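Octenoyl-coa reductase/carboxylase (Streptomyces sp., PDB 4A10) probably carries out the NADPH-dependent reductive carboxylation of 2-octenoyl-CoA, working as a homotetramer of the medium-chain dehydrogenase/reductase type. Local coordinates at residues V69-I74 against D116-V121; L185-H190 against G421-D426; K44-S49 against E395-V400. All coordinates share one frame; numbering follows the deposited sequence.

Contact 1: V69-I74 against D116-V121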
ATOM      1  N   VAL B  69     -22.759   1.751  32.787  1.00 13.68           N
ATOM      2  CA  VAL B  69     -22.137   2.949  32.233  1.00 13.57           C
ATOM      3  C   VAL B  69     -21.826   3.963  33.320  1.00 13.99           C
ATOM      4  O   VAL B  69     -22.711   4.385  34.078  1.00 14.37           O
ATOM      5  CB  VAL B  69     -23.051   3.592  31.149  1.00 13.42           C
ATOM      6  CG1 VAL B  69     -22.349   4.776  30.466  1.00 13.38           C
ATOM      7  CG2 VAL B  69     -23.481   2.529  30.117  1.00 13.12           C
ATOM      8  N   MET B  70     -20.561   4.351  33.414  1.00 14.04           N
ATOM      9  CA  MET B  70     -20.180   5.347  34.416  1.00 14.54           C
ATOM     10  C   MET B  70     -20.268   6.750  33.856  1.00 14.61           C
ATOM     11  O   MET B  70     -20.707   7.672  34.550  1.00 15.05           O
ATOM     12  CB  MET B  70     -18.784   5.074  34.985  1.00 14.74           C
ATOM     13  CG  MET B  70     -18.713   3.822  35.888  1.00 14.92           C
ATOM     14  SD  MET B  70     -19.664   3.963  37.436  1.00 15.60           S
ATOM     15  CE  MET B  70     -18.423   4.334  38.669  1.00 16.31           C
ATOM     16  N   ALA B  71     -19.806   6.898  32.616  1.00 14.26           N
ATOM     17  CA  ALA B  71     -19.831   8.152  31.873  1.00 14.35           C
ATOM     18  C   ALA B  71     -19.904   7.855  30.381  1.00 13.94           C
ATOM     19  O   ALA B  71     -19.479   6.786  29.920  1.00 13.63           O
ATOM     20  CB  ALA B  71     -18.586   9.012  32.179  1.00 14.72           C
ATOM     21  N   SER B  72     -20.425   8.833  29.655  1.00 14.04           N
ATOM     22  CA  SER B  72     -20.554   8.814  28.215  1.00 13.83           C
ATOM     23  C   SER B  72     -20.219  10.228  27.729  1.00 14.21           C
ATOM     24  O   SER B  72     -19.615  10.992  28.454  1.00 14.55           O
ATOM     25  CB  SER B  72     -21.976   8.409  27.821  1.00 13.69           C
ATOM     26  OG  SER B  72     -22.096   8.304  26.415  1.00 13.57           O
ATOM     27  N   SER B  73     -20.582  10.562  26.499  1.00 14.22           N
ATOM     28  CA  SER B  73     -20.201  11.836  25.928  1.00 14.65           C
ATOM     29  C   SER B  73     -21.235  12.196  24.873  1.00 14.75           C
ATOM     30  O   SER B  73     -21.977  11.330  24.419  1.00 14.46           O
ATOM     31  CB  SER B  73     -18.798  11.729  25.304  1.00 14.71           C
ATOM     32  OG  SER B  73     -18.866  11.302  23.941  1.00 15.70           O
ATOM     33  N   ILE B  74     -21.290  13.467  24.487  1.00 15.25           N
ATOM     34  CA  ILE B  74     -22.160  13.878  23.384  1.00 15.48           C
ATOM     35  C   ILE B  74     -21.377  13.825  22.094  1.00 15.60           C
ATOM     36  O   ILE B  74     -20.221  14.273  22.042  1.00 15.85           O
ATOM     37  CB  ILE B  74     -22.730  15.303  23.571  1.00 16.09           C
ATOM     38  CG1 ILE B  74     -23.515  15.411  24.889  1.00 16.11           C
ATOM     39  CG2 ILE B  74     -23.604  15.719  22.353  1.00 16.43           C
ATOM     40  CD1 ILE B  74     -24.593  14.329  25.109  1.00 15.72           C
ATOM     41  N   ASP B 116     -20.601   6.267  22.729  1.00 13.23           N
ATOM     42  CA  ASP B 116     -19.354   6.180  23.494  1.00 13.39           C
ATOM     43  C   ASP B 116     -19.663   5.881  24.941  1.00 13.05           C
ATOM     44  O   ASP B 116     -20.754   6.179  25.412  1.00 13.06           O
ATOM     45  CB  ASP B 116     -18.690   7.562  23.543  1.00 15.34           C
ATOM     46  CG  ASP B 116     -17.454   7.628  22.732  1.00 17.15           C
ATOM     47  OD1 ASP B 116     -16.827   6.565  22.556  1.00 21.91           O
ATOM     48  OD2 ASP B 116     -17.119   8.731  22.271  1.00 19.85           O
ATOM     49  N   CYS B 117     -18.698   5.339  25.671  1.00 13.02           N
ATOM     50  CA  CYS B 117     -18.832   5.274  27.115  1.00 13.04           C
ATOM     51  C   CYS B 117     -17.693   4.564  27.812  1.00 13.09           C
ATOM     52  O   CYS B 117     -16.887   3.870  27.189  1.00 13.05           O
ATOM     53  CB  CYS B 117     -20.194   4.673  27.519  1.00 12.90           C
ATOM     54  SG  CYS B 117     -20.160   2.892  27.778  1.00 12.69           S
ATOM     55  N   SER B 118     -17.631   4.756  29.127  1.00 13.28           N
ATOM     56  CA  SER B 118     -16.736   3.994  29.966  1.00 13.41           C
ATOM     57  C   SER B 118     -17.572   3.426  31.084  1.00 13.45           C
ATOM     58  O   SER B 118     -18.572   4.027  31.484  1.00 13.52           O
ATOM     59  CB  SER B 118     -15.593   4.865  30.500  1.00 13.82           C
ATOM     60  OG  SER B 118     -16.053   5.897  31.339  1.00 14.10           O
ATOM     61  N   GLY B 119     -17.178   2.267  31.590  1.00 13.48           N
ATOM     62  CA  GLY B 119     -17.962   1.629  32.620  1.00 13.62           C
ATOM     63  C   GLY B 119     -17.388   0.328  33.120  1.00 13.75           C
ATOM     64  O   GLY B 119     -16.213   0.026  32.929  1.00 13.83           O
ATOM     65  N   VAL B 120     -18.262  -0.442  33.748  1.00 13.86           N
ATOM     66  CA  VAL B 120     -17.917  -1.665  34.439  1.00 14.13           C
ATOM     67  C   VAL B 120     -18.801  -2.784  33.889  1.00 13.93           C
ATOM     68  O   VAL B 120     -20.025  -2.677  33.887  1.00 13.90           O
ATOM     69  CB  VAL B 120     -18.129  -1.515  35.991  1.00 14.72           C
ATOM     70  CG1 VAL B 120     -17.728  -2.774  36.740  1.00 15.12           C
ATOM     71  CG2 VAL B 120     -17.357  -0.336  36.554  1.00 15.01           C
ATOM     72  N   VAL B 121     -18.177  -3.849  33.406  1.00 13.88           N
ATOM     73  CA  VAL B 121     -18.908  -5.060  32.993  1.00 13.84           C
ATOM     74  C   VAL B 121     -19.719  -5.626  34.157  1.00 14.27           C
ATOM     75  O   VAL B 121     -19.178  -5.835  35.252  1.00 14.72           O
ATOM     76  CB  VAL B 121     -17.933  -6.151  32.443  1.00 13.87           C
ATOM     77  CG1 VAL B 121     -18.671  -7.482  32.106  1.00 13.96           C
ATOM     78  CG2 VAL B 121     -17.186  -5.629  31.201  1.00 13.55           C
TER

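Contact 2: L185-H190 against G421-D426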
ATOM      1  N   LEU B 185     -12.874  -2.365  25.142  1.00 11.80           N
ATOM      2  CA  LEU B 185     -11.433  -2.311  25.398  1.00 11.84           C
ATOM      3  C   LEU B 185     -11.187  -1.952  26.856  1.00 11.92           C
ATOM      4  O   LEU B 185     -12.047  -1.314  27.470  1.00 11.93           O
ATOM      5  CB  LEU B 185     -10.737  -1.315  24.445  1.00 11.79           C
ATOM      6  CG  LEU B 185     -10.675  -1.677  22.955  1.00 11.77           C
ATOM      7  CD1 LEU B 185     -10.353  -0.433  22.107  1.00 11.73           C
ATOM      8  CD2 LEU B 185      -9.658  -2.812  22.685  1.00 11.87           C
ATOM      9  N   PRO B 186     -10.012  -2.346  27.407  1.00 12.05           N
ATOM     10  CA  PRO B 186      -9.644  -1.975  28.786  1.00 12.21           C
ATOM     11  C   PRO B 186      -9.574  -0.476  28.960  1.00 12.23           C
ATOM     12  O   PRO B 186      -8.952   0.214  28.121  1.00 12.19           O
ATOM     13  CB  PRO B 186      -8.240  -2.567  28.984  1.00 12.39           C
ATOM     14  CG  PRO B 186      -7.886  -3.312  27.748  1.00 12.34           C
ATOM     15  CD  PRO B 186      -9.018  -3.230  26.758  1.00 12.12           C
ATOM     16  N   LYS B 187     -10.223   0.030  30.014  1.00 12.33           N
ATOM     17  CA  LYS B 187     -10.089   1.444  30.411  1.00 12.47           C
ATOM     18  C   LYS B 187      -8.610   1.776  30.733  1.00 12.67           C
ATOM     19  O   LYS B 187      -7.973   1.027  31.476  1.00 12.83           O
ATOM     20  CB  LYS B 187     -10.978   1.750  31.632  1.00 12.63           C
ATOM     21  CG  LYS B 187     -11.134   3.247  31.949  1.00 12.83           C
ATOM     22  CD  LYS B 187     -11.813   3.494  33.300  1.00 13.09           C
ATOM     23  CE  LYS B 187     -11.215   4.698  34.048  1.00 13.46           C
ATOM     24  NZ  LYS B 187      -9.876   4.368  34.677  1.00 13.65           N
ATOM     25  N   PRO B 188      -8.058   2.865  30.155  1.00 12.72           N
ATOM     26  CA  PRO B 188      -6.777   3.454  30.610  1.00 13.01           C
ATOM     27  C   PRO B 188      -6.825   3.765  32.100  1.00 13.33           C
ATOM     28  O   PRO B 188      -7.574   4.663  32.515  1.00 13.44           O
ATOM     29  CB  PRO B 188      -6.730   4.785  29.862  1.00 13.03           C
ATOM     30  CG  PRO B 188      -7.495   4.558  28.650  1.00 12.71           C
ATOM     31  CD  PRO B 188      -8.583   3.586  28.983  1.00 12.55           C
ATOM     32  N   ALA B 189      -6.049   3.040  32.897  1.00 13.54           N
ATOM     33  CA  ALA B 189      -6.168   3.112  34.363  1.00 13.88           C
ATOM     34  C   ALA B 189      -6.047   4.521  34.992  1.00 14.24           C
ATOM     35  O   ALA B 189      -6.735   4.815  35.978  1.00 14.44           O
ATOM     36  CB  ALA B 189      -5.210   2.119  35.037  1.00 14.12           C
ATOM     37  N   HIS B 190      -5.219   5.390  34.404  1.00 14.35           N
ATOM     38  CA  HIS B 190      -4.940   6.706  34.980  1.00 14.79           C
ATOM     39  C   HIS B 190      -6.028   7.768  34.763  1.00 14.77           C
ATOM     40  O   HIS B 190      -5.971   8.843  35.380  1.00 15.20           O
ATOM     41  CB  HIS B 190      -3.586   7.235  34.491  1.00 15.00           C
ATOM     42  CG  HIS B 190      -3.559   7.579  33.031  1.00 14.67           C
ATOM     43  ND1 HIS B 190      -3.616   6.622  32.041  1.00 14.24           N
ATOM     44  CD2 HIS B 190      -3.472   8.771  32.392  1.00 14.76           C
ATOM     45  CE1 HIS B 190      -3.561   7.207  30.859  1.00 14.07           C
ATOM     46  NE2 HIS B 190      -3.477   8.512  31.045  1.00 14.37           N
ATOM     47  N   GLY B 421     -12.843   6.808  39.433  1.00 17.28           N
ATOM     48  CA  GLY B 421     -12.440   5.802  38.449  1.00 16.84           C
ATOM     49  C   GLY B 421     -10.971   5.640  38.145  1.00 16.78           C
ATOM     50  O   GLY B 421     -10.593   4.735  37.408  1.00 16.50           O
ATOM     51  N   VAL B 422     -10.133   6.487  38.725  1.00 17.09           N
ATOM     52  CA  VAL B 422      -8.692   6.338  38.577  1.00 17.16           C
ATOM     53  C   VAL B 422      -8.185   5.114  39.348  1.00 17.54           C
ATOM     54  O   VAL B 422      -8.274   5.053  40.573  1.00 18.10           O
ATOM     55  CB  VAL B 422      -7.928   7.591  39.025  1.00 17.49           C
ATOM     56  CG1 VAL B 422      -6.415   7.373  38.844  1.00 17.60           C
ATOM     57  CG2 VAL B 422      -8.405   8.816  38.244  1.00 17.18           C
ATOM     58  N   THR B 423      -7.655   4.141  38.618  1.00 17.29           N
ATOM     59  CA  THR B 423      -7.095   2.954  39.255  1.00 17.69           C
ATOM     60  C   THR B 423      -5.558   2.868  39.144  1.00 17.86           C
ATOM     61  O   THR B 423      -4.954   1.940  39.692  1.00 18.30           O
ATOM     62  CB  THR B 423      -7.802   1.655  38.777  1.00 17.47           C
ATOM     63  OG1 THR B 423      -7.715   1.551  37.356  1.00 16.88           O
ATOM     64  CG2 THR B 423      -9.296   1.655  39.185  1.00 17.51           C
ATOM     65  N   ASP B 424      -4.930   3.824  38.444  1.00 17.64           N
ATOM     66  CA  ASP B 424      -3.454   4.008  38.515  1.00 18.59           C
ATOM     67  C   ASP B 424      -3.106   5.462  38.904  1.00 18.34           C
ATOM     68  O   ASP B 424      -2.707   6.258  38.059  1.00 17.90           O
ATOM     69  CB  ASP B 424      -2.761   3.599  37.203  1.00 18.60           C
ATOM     70  CG  ASP B 424      -1.239   3.439  37.349  1.00 22.40           C
ATOM     71  OD1 ASP B 424      -0.684   3.701  38.443  1.00 27.76           O
ATOM     72  OD2 ASP B 424      -0.580   3.034  36.362  1.00 25.51           O
ATOM     73  N   PRO B 425      -3.276   5.816  40.194  1.00 19.34           N
ATOM     74  CA  PRO B 425      -3.016   7.217  40.588  1.00 20.01           C
ATOM     75  C   PRO B 425      -1.559   7.675  40.408  1.00 20.79           C
ATOM     76  O   PRO B 425      -1.322   8.844  40.079  1.00 21.04           O
ATOM     77  CB  PRO B 425      -3.436   7.268  42.064  1.00 20.58           C
ATOM     78  CG  PRO B 425      -3.587   5.832  42.508  1.00 20.61           C
ATOM     79  CD  PRO B 425      -3.909   5.042  41.276  1.00 19.95           C
ATOM     80  N   ASP B 426      -0.604   6.763  40.598  1.00 21.37           N
ATOM     81  CA  ASP B 426       0.817   7.090  40.446  1.00 21.85           C
ATOM     82  C   ASP B 426       1.120   7.560  39.031  1.00 20.63           C
ATOM     83  O   ASP B 426       1.803   8.570  38.848  1.00 20.96           O
ATOM     84  CB  ASP B 426       1.713   5.905  40.828  1.00 22.46           C
ATOM     85  CG  ASP B 426       1.438   5.392  42.236  1.00 26.05           C
ATOM     86  OD1 ASP B 426       0.725   6.073  42.999  1.00 28.23           O
ATOM     87  OD2 ASP B 426       1.937   4.298  42.582  1.00 30.46           O
TER
HETATM   88  O   HOH W   1      -9.548   1.755  35.651  1.00  2.00           O

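Contact 3: K44-S49 against E395-V400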
ATOM      1  N   LYS B  44     -34.809  23.014  15.186  1.00 31.05           N
ATOM      2  CA  LYS B  44     -35.166  21.760  15.823  1.00 29.52           C
ATOM      3  C   LYS B  44     -34.430  21.622  17.147  1.00 27.77           C
ATOM      4  O   LYS B  44     -33.378  20.966  17.231  1.00 26.87           O
ATOM      5  CB  LYS B  44     -34.822  20.601  14.882  1.00 28.91           C
ATOM      6  CG  LYS B  44     -35.539  20.675  13.544  1.00 30.82           C
ATOM      7  CD  LYS B  44     -34.742  20.014  12.426  1.00 32.25           C
ATOM      8  CE  LYS B  44     -35.619  19.694  11.223  1.00 33.42           C
ATOM      9  NZ  LYS B  44     -36.401  20.865  10.753  1.00 35.09           N
ATOM     10  N   ASP B  45     -34.988  22.252  18.179  1.00 27.06           N
ATOM     11  CA  ASP B  45     -34.376  22.271  19.509  1.00 25.76           C
ATOM     12  C   ASP B  45     -34.359  20.850  20.072  1.00 24.35           C
ATOM     13  O   ASP B  45     -35.399  20.244  20.324  1.00 24.23           O
ATOM     14  CB  ASP B  45     -35.108  23.260  20.429  1.00 26.26           C
ATOM     15  CG  ASP B  45     -34.445  23.438  21.810  1.00 25.65           C
ATOM     16  OD1 ASP B  45     -33.559  22.646  22.221  1.00 22.45           O
ATOM     17  OD2 ASP B  45     -34.849  24.397  22.510  1.00 27.23           O
ATOM     18  N   VAL B  46     -33.145  20.346  20.255  1.00 22.82           N
ATOM     19  CA  VAL B  46     -32.877  18.984  20.684  1.00 21.41           C
ATOM     20  C   VAL B  46     -33.492  18.622  22.052  1.00 20.91           C
ATOM     21  O   VAL B  46     -33.854  17.463  22.307  1.00 20.17           O
ATOM     22  CB  VAL B  46     -31.348  18.759  20.609  1.00 21.10           C
ATOM     23  CG1 VAL B  46     -30.760  18.287  21.918  1.00 21.19           C
ATOM     24  CG2 VAL B  46     -31.007  17.865  19.448  1.00 19.24           C
ATOM     25  N   ARG B  47     -33.650  19.636  22.898  1.00 20.91           N
ATOM     26  CA  ARG B  47     -34.289  19.499  24.213  1.00 20.78           C
ATOM     27  C   ARG B  47     -35.803  19.227  24.134  1.00 21.44           C
ATOM     28  O   ARG B  47     -36.408  18.790  25.114  1.00 22.00           O
ATOM     29  CB  ARG B  47     -34.017  20.749  25.068  1.00 21.38           C
ATOM     30  CG  ARG B  47     -32.526  21.052  25.270  1.00 20.97           C
ATOM     31  CD  ARG B  47     -32.253  22.485  25.729  1.00 22.28           C
ATOM     32  NE  ARG B  47     -32.718  23.481  24.758  1.00 22.56           N
ATOM     33  CZ  ARG B  47     -32.545  24.795  24.875  1.00 23.51           C
ATOM     34  NH1 ARG B  47     -31.891  25.303  25.916  1.00 23.76           N
ATOM     35  NH2 ARG B  47     -33.021  25.606  23.937  1.00 24.14           N
ATOM     36  N   LYS B  48     -36.415  19.467  22.978  1.00 21.79           N
ATOM     37  CA  LYS B  48     -37.849  19.198  22.826  1.00 22.40           C
ATOM     38  C   LYS B  48     -38.166  17.722  22.645  1.00 21.83           C
ATOM     39  O   LYS B  48     -39.212  17.257  23.115  1.00 22.19           O
ATOM     40  CB  LYS B  48     -38.454  19.990  21.665  1.00 23.25           C
ATOM     41  CG  LYS B  48     -38.281  21.496  21.795  1.00 25.13           C
ATOM     42  CD  LYS B  48     -39.272  22.254  20.908  1.00 27.02           C
ATOM     43  CE  LYS B  48     -39.199  23.739  21.185  1.00 29.41           C
ATOM     44  NZ  LYS B  48     -39.083  23.989  22.651  1.00 29.69           N
ATOM     45  N   SER B  49     -37.276  17.011  21.943  1.00 21.05           N
ATOM     46  CA  SER B  49     -37.466  15.610  21.590  1.00 20.54           C
ATOM     47  C   SER B  49     -36.872  14.619  22.598  1.00 19.73           C
ATOM     48  O   SER B  49     -37.367  13.489  22.740  1.00 19.54           O
ATOM     49  CB  SER B  49     -36.908  15.333  20.179  1.00 20.31           C
ATOM     50  OG  SER B  49     -35.522  15.648  20.062  1.00 19.79           O
ATOM     51  N   GLU B 395     -29.371  19.225  27.860  1.00 18.21           N
ATOM     52  CA  GLU B 395     -28.719  20.538  27.717  1.00 18.44           C
ATOM     53  C   GLU B 395     -27.280  20.391  27.188  1.00 17.95           C
ATOM     54  O   GLU B 395     -26.798  21.244  26.459  1.00 18.06           O
ATOM     55  CB  GLU B 395     -28.793  21.343  29.029  1.00 18.93           C
ATOM     56  CG  GLU B 395     -27.744  22.468  29.201  1.00 21.16           C
ATOM     57  CD  GLU B 395     -28.060  23.763  28.442  1.00 25.44           C
ATOM     58  OE1 GLU B 395     -29.173  23.903  27.876  1.00 26.56           O
ATOM     59  OE2 GLU B 395     -27.177  24.657  28.420  1.00 26.86           O
ATOM     60  N   ALA B 396     -26.608  19.303  27.533  1.00 17.47           N
ATOM     61  CA  ALA B 396     -25.289  19.030  26.948  1.00 17.02           C
ATOM     62  C   ALA B 396     -25.404  18.808  25.435  1.00 16.83           C
ATOM     63  O   ALA B 396     -24.576  19.285  24.672  1.00 16.76           O
ATOM     64  CB  ALA B 396     -24.634  17.824  27.625  1.00 16.61           C
ATOM     65  N   CYS B 397     -26.439  18.084  25.011  1.00 16.80           N
ATOM     66  CA  CYS B 397     -26.754  17.938  23.591  1.00 16.76           C
ATOM     67  C   CYS B 397     -27.013  19.271  22.867  1.00 17.22           C
ATOM     68  O   CYS B 397     -26.566  19.469  21.738  1.00 17.17           O
ATOM     69  CB  CYS B 397     -27.956  17.032  23.421  1.00 16.80           C
ATOM     70  SG  CYS B 397     -28.036  16.290  21.799  1.00 22.87           S
ATOM     71  N   ARG B 398     -27.749  20.172  23.516  1.00 17.72           N
ATOM     72  CA  ARG B 398     -28.044  21.502  22.956  1.00 18.27           C
ATOM     73  C   ARG B 398     -26.792  22.358  22.781  1.00 18.29           C
ATOM     74  O   ARG B 398     -26.617  23.004  21.753  1.00 18.51           O
ATOM     75  CB  ARG B 398     -29.061  22.242  23.841  1.00 18.85           C
ATOM     76  CG  ARG B 398     -29.504  23.593  23.307  1.00 19.51           C
ATOM     77  CD  ARG B 398     -30.301  23.472  22.022  1.00 19.70           C
ATOM     78  NE  ARG B 398     -30.827  24.769  21.589  1.00 20.43           N
ATOM     79  CZ  ARG B 398     -31.325  25.020  20.382  1.00 20.76           C
ATOM     80  NH1 ARG B 398     -31.369  24.069  19.467  1.00 20.40           N
ATOM     81  NH2 ARG B 398     -31.772  26.236  20.084  1.00 21.50           N
ATOM     82  N   VAL B 399     -25.945  22.357  23.802  1.00 18.12           N
ATOM     83  CA  VAL B 399     -24.637  22.992  23.754  1.00 18.11           C
ATOM     84  C   VAL B 399     -23.797  22.512  22.546  1.00 17.73           C
ATOM     85  O   VAL B 399     -23.260  23.340  21.805  1.00 17.98           O
ATOM     86  CB  VAL B 399     -23.903  22.795  25.105  1.00 17.96           C
ATOM     87  CG1 VAL B 399     -22.387  23.010  24.973  1.00 17.79           C
ATOM     88  CG2 VAL B 399     -24.487  23.746  26.151  1.00 18.54           C
ATOM     89  N   VAL B 400     -23.703  21.197  22.325  1.00 17.19           N
ATOM     90  CA  VAL B 400     -23.081  20.706  21.082  1.00 16.90           C
ATOM     91  C   VAL B 400     -23.874  21.128  19.820  1.00 17.25           C
ATOM     92  O   VAL B 400     -23.267  21.537  18.826  1.00 17.36           O
ATOM     93  CB  VAL B 400     -22.832  19.170  21.083  1.00 16.32           C
ATOM     94  CG1 VAL B 400     -22.316  18.688  19.726  1.00 16.11           C
ATOM     95  CG2 VAL B 400     -21.839  18.807  22.162  1.00 16.03           C
TER

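Contact 1: V69-I74 against D116-V121
D116 meets S72 through its backbone: S72 OG donates to D116 O at 2.7 Å, arriving from above the carbonyl plane. The hydroxyl reaches that oxygen because S72 holds OG anti to its own N (chi1 -176°). An alanine at S72 is likely to leave D116 O without this hydroxyl donor. S73 OG is 3.5 Å from D116 OD2 without a hydrogen bond; D116 OD1 accepts from L201 N, and S73 OG bonds K408 NZ.

At C117 the contact turns apolar, CB resting against V69 CG1 at 3.7 Å, with SG close to both V69 methyls. S118 then carries most of the pairing. S118 N donates to A71 O at 2.9 Å. S118 O receives M70 N at 2.8 Å in the carbonyl plane. A weak second bond comes to S118 O from A71 N at 3.3 Å. Two consecutive residues facing one is a classic beta bulge, and the register shifts by one between V69 and A71 to match. A71 and S118 share a sheet face, which helix 193-197 covers through A197; S118 OG bonds W193 O. Next, G119 sits opposite V69 with CA atoms 4.4 Å apart, and a beta carbon would come within 3.2 Å of V69 CA, so glycine fits this tight pairing. V120 ends the contact, its CG2 loosely beside M70 CG, both side chains lying on W193.

These antiparallel strands (168° between directions) belong to the mixed sheet of the alcohol dehydrogenase GroES-like domain. Chemically, buried carbonyls find donors here: S118 O takes M70 N and, weakly, A71 N, and D116 O takes the S72 hydroxyl, while G119 permits the close approach to V69.

Contact 2: L185-H190 against G421-D426
The start of helix 425-431, near the C terminus, is docked here on the loop that leaves strand 184-186 of the GroES-like domain, and its N-cap residue D424 takes part directly. A189 O is the shared acceptor: T423 N donates to it at 2.9 Å with an N-H...O angle of 150°, and D424 N adds a weak bond at 3.2 Å. The alpha carbon of V422 points a C-H at the same oxygen, so three successive residues wrap round one carbonyl.

Side chains close in beside it. A189 CB touches both T423 OG1 (3.5 Å) and D424 CB (3.6 Å). H190 O has both V422 methyls nearby and accepts from R428 NH1 of the helix, while the H190 side chain packs on L427 and L431 of the helix, and its CB also touches D424 O. D424 OD1 makes a weak capping bond to L427 N.

The second grip comes from K187. Its CG stands anti to the backbone N (chi1 -168°), and bends further along, at chi3 and chi4, curl the ammonium back over the loop. K187 NZ donates to G421 O at 2.8 Å from above that carbonyl's plane, and to P188 O at 3.2 Å; L191 O is a further acceptor. One lysine therefore ties its own loop together as well as joining it to the C-terminal segment. G421 has a positive phi of 99°, where a beta carbon would collide with the carbonyl oxygen of the preceding residue. A water bridges the two segments, hydrogen-bonded to T423 OG1 and accepting from K187 NZ at 2.8 Å.

Contact 3: K44-S49 against E395-V400
D45 and R398 are brought face to face by their torsions: D45 CG stands anti to the backbone N (chi1 -175°), while R398 leaves its helix with CG likewise anti and then bends at chi2 (66°). As a result the D45 carboxylate lies flat over the R398 guanidinium, its CG above the centre of the group and the two planes 23° apart. D45 OD1 is 3.5 Å from R398 NE but well out of the guanidinium plane, so this salt bridge is one of charge alone, with no N-H aimed at the oxygen.

R47, bent at chi3, uses the same carboxylate differently. It binds side-on with two nitrogens, NE to D45 OD1 at 2.8 Å and NH2 to D45 OD2 at 2.6 Å. The R47 backbone N also donates to D45 OD1 at 3.1 Å, a bond that caps the short, weakly bonded helix about 46-49. R398 CG lies 3.5 Å above one face of the R47 guanidinium, and R47 NH1 reaches E395 OE1 at 3.6 Å in a long salt bridge.

Beside this polar cluster, V46 CG1 presses on C397 SG at 3.4 Å. V46 and C397 also touch A82 and V79 of helix 76-83, respectively, so the contact joins that helix, helix 393-401 and the weak turn at 46-49.

R47 NH2 and R398 NE, two donors, approach to 3.3 Å without bonding. Their charges are probably compensated by D45, by E395 near R47, and by D43, which forms a salt bridge with R398 NH2; R398 NH1 bonds Q401 OE1. No hydrogen bond joins 44-49 to 395-400 themselves, where charge, stacking and V46-C397 packing act; Q401, one residue on in the same helix, adds hydrogen bonds to V46 N and K44 O.

How the contacts relate
From the N terminus, residues 44-49 open the longest loop, closed only when helix 393-401 returns at contact 3. Contact 1 is nested inside it, closing a shorter loop between strands 64-73 and 117-124. Contact 2 opens after contact 1 has closed, at 185-190, and ends at 421-426, beyond helix 393-401, so it crosses contact 3. Contacts 1 and 2 reach the same mixed sheet, where strand 136-139 runs between strands 117-124 and 184-186. Contacts 1 and 3 touch directly, I74 CG2 meeting V400 CG2 at 3.6 Å. Contacts 2 and 3 stay about 20 Å apart at their nearest atoms, contact 2 tying the segment near the C terminus to the loop after strand 184-186.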